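Local atomic coordinates of predicted transcriptional regulator (PDB entry 3BY6), a protein that probably binds DNA as a transcription factor of the GntR family, regulating gene expression in the bacterium Oenococcus oeni. Residues D[20-24]-D[59-64]. Numbering follows the deposited sequence.
Sequences IKNEV and LEAQKV
Residues 20-24 form one turn of alpha-helix, closed by Val-24 N to Ile-20 O at 3.0 Å, and meet the end of helix 49-61 and the residues that follow it. The backbones come nearest at Lys-21 and Val-64, with CA atoms 6.9 Å apart. Ile-20 (m, t) directs its CB toward 59-64 and sets CD1 4.0 Å from CD2 of Leu-59, an apolar contact suited to a buried place. The CA-to-CB bond of Lys-21 points sideways. Its aliphatic part packs on apolar side chains, CG lying 3.5 Å from Leu-59 CD1 and 3.8 Å from Val-64 CG2, while its length lets NZ reach the partly exposed edge and give a weak hydrogen bond to Gln-62 OE1 (3.2 Å); Gln-62 NE2 is held by Glu-58. One turn after Ile-20, compact Val-24 (t) packs CG2 4.1 Å from Val-64 CG1. Val-64 is brought inward by a Schellman motif: Lys-63, at phi/psi 52/33, is the C-prime residue, with Val-64 N bonding Leu-59 O and Lys-63 N bonding Glu-60 O, both at 2.9 Å. This core joins the first helix to the junction between helix 49-61, by family analogy the recognition helix, and wing hairpin 65-68/72-75 in a GntR-type winged helix-turn-helix.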
loop_
_atom_site.group_PDB
_atom_site.type_symbol
_atom_site.label_atom_id
_atom_site.label_comp_id
_atom_site.label_asym_id
_atom_site.label_seq_id
_atom_site.Cartn_x
_atom_site.Cartn_y
_atom_site.Cartn_z
ATOM N N ILE D 20 10.135 4.077 12.426
ATOM C CA ILE D 20 11.225 3.635 13.309
ATOM C C ILE D 20 11.590 2.150 13.146
ATOM O O ILE D 20 12.787 1.798 13.128
ATOM C CB ILE D 20 10.946 4.020 14.788
ATOM C CG1 ILE D 20 11.197 5.546 14.960
ATOM C CG2 ILE D 20 11.819 3.209 15.728
ATOM C CD1 ILE D 20 10.534 6.192 16.169
ATOM N N LYS D 21 10.584 1.287 12.992
ATOM C CA LYS D 21 10.863 -0.135 12.768
ATOM C C LYS D 21 11.611 -0.384 11.477
ATOM O O LYS D 21 12.366 -1.351 11.348
ATOM C CB LYS D 21 9.580 -0.938 12.720
ATOM C CG LYS D 21 8.886 -1.044 14.047
ATOM C CD LYS D 21 7.458 -1.559 13.913
ATOM C CE LYS D 21 7.367 -2.889 13.202
ATOM N NZ LYS D 21 5.948 -3.131 12.798
ATOM N N ASN D 22 11.353 0.429 10.472
ATOM C CA ASN D 22 12.055 0.248 9.212
ATOM C C ASN D 22 13.527 0.669 9.331
ATOM O O ASN D 22 14.411 0.047 8.732
ATOM C CB ASN D 22 11.356 0.975 8.079
ATOM C CG ASN D 22 11.785 0.451 6.705
ATOM O OD1 ASN D 22 12.369 1.188 5.895
ATOM N ND2 ASN D 22 11.508 -0.833 6.446
ATOM N N GLU D 23 13.776 1.729 10.101
ATOM C CA GLU D 23 15.140 2.183 10.362
ATOM C C GLU D 23 15.921 1.110 11.106
ATOM O O GLU D 23 17.096 0.881 10.820
ATOM C CB GLU D 23 15.141 3.483 11.164
ATOM C CG GLU D 23 14.696 4.653 10.308
ATOM C CD GLU D 23 14.689 5.977 11.035
ATOM O OE1 GLU D 23 14.765 6.002 12.282
ATOM O OE2 GLU D 23 14.586 7.001 10.338
ATOM N N VAL D 24 15.246 0.471 12.059
ATOM C CA VAL D 24 15.811 -0.655 12.763
ATOM C C VAL D 24 16.029 -1.767 11.740
ATOM O O VAL D 24 17.164 -2.197 11.516
ATOM C CB VAL D 24 14.920 -1.146 13.901
ATOM C CG1 VAL D 24 15.526 -2.393 14.533
ATOM C CG2 VAL D 24 14.728 -0.060 14.953
ATOM N N LEU D 59 5.816 0.990 19.920
ATOM C CA LEU D 59 7.107 0.397 19.590
ATOM C C LEU D 59 7.556 -0.501 20.764
ATOM O O LEU D 59 8.146 -1.540 20.552
ATOM C CB LEU D 59 8.181 1.481 19.350
ATOM C CG LEU D 59 8.678 1.927 17.954
ATOM C CD1 LEU D 59 8.331 0.993 16.807
ATOM C CD2 LEU D 59 8.251 3.318 17.668
ATOM N N GLU D 60 7.277 -0.083 21.993
ATOM C CA GLU D 60 7.687 -0.868 23.153
ATOM C C GLU D 60 6.884 -2.181 23.319
ATOM O O GLU D 60 7.472 -3.241 23.597
ATOM C CB GLU D 60 7.629 -0.019 24.417
ATOM C CG GLU D 60 8.290 -0.702 25.578
ATOM C CD GLU D 60 8.726 0.261 26.659
ATOM O OE1 GLU D 60 8.298 1.441 26.582
ATOM O OE2 GLU D 60 9.487 -0.175 27.568
ATOM N N ALA D 61 5.561 -2.100 23.114
ATOM C CA ALA D 61 4.667 -3.276 23.063
ATOM C C ALA D 61 5.099 -4.308 22.024
ATOM O O ALA D 61 4.941 -5.519 22.225
ATOM C CB ALA D 61 3.270 -2.833 22.772
ATOM N N GLN D 62 5.640 -3.834 20.901
ATOM C CA GLN D 62 6.156 -4.727 19.853
ATOM C C GLN D 62 7.600 -5.121 20.087
ATOM O O GLN D 62 8.236 -5.695 19.200
ATOM C CB GLN D 62 6.007 -4.061 18.486
ATOM C CG GLN D 62 4.570 -3.668 18.164
ATOM C CD GLN D 62 4.411 -3.067 16.816
ATOM O OE1 GLN D 62 5.187 -3.322 15.913
ATOM N NE2 GLN D 62 3.360 -2.262 16.652
ATOM N N LYS D 63 8.110 -4.802 21.285
ATOM C CA LYS D 63 9.501 -5.056 21.676
ATOM C C LYS D 63 10.553 -4.513 20.687
ATOM O O LYS D 63 11.616 -5.113 20.508
ATOM C CB LYS D 63 9.708 -6.578 21.893
ATOM C CG LYS D 63 8.719 -7.263 22.837
ATOM C CD LYS D 63 8.568 -6.479 24.137
ATOM C CE LYS D 63 8.111 -7.344 25.336
ATOM N NZ LYS D 63 7.180 -8.462 25.000
ATOM N N VAL D 64 10.256 -3.390 20.033
ATOM C CA VAL D 64 11.200 -2.758 19.097
ATOM C C VAL D 64 12.118 -1.792 19.854
ATOM O O VAL D 64 13.255 -1.590 19.464
ATOM C CB VAL D 64 10.468 -2.057 17.925
ATOM C CG1 VAL D 64 11.458 -1.417 16.994
ATOM C CG2 VAL D 64 9.600 -3.058 17.136
#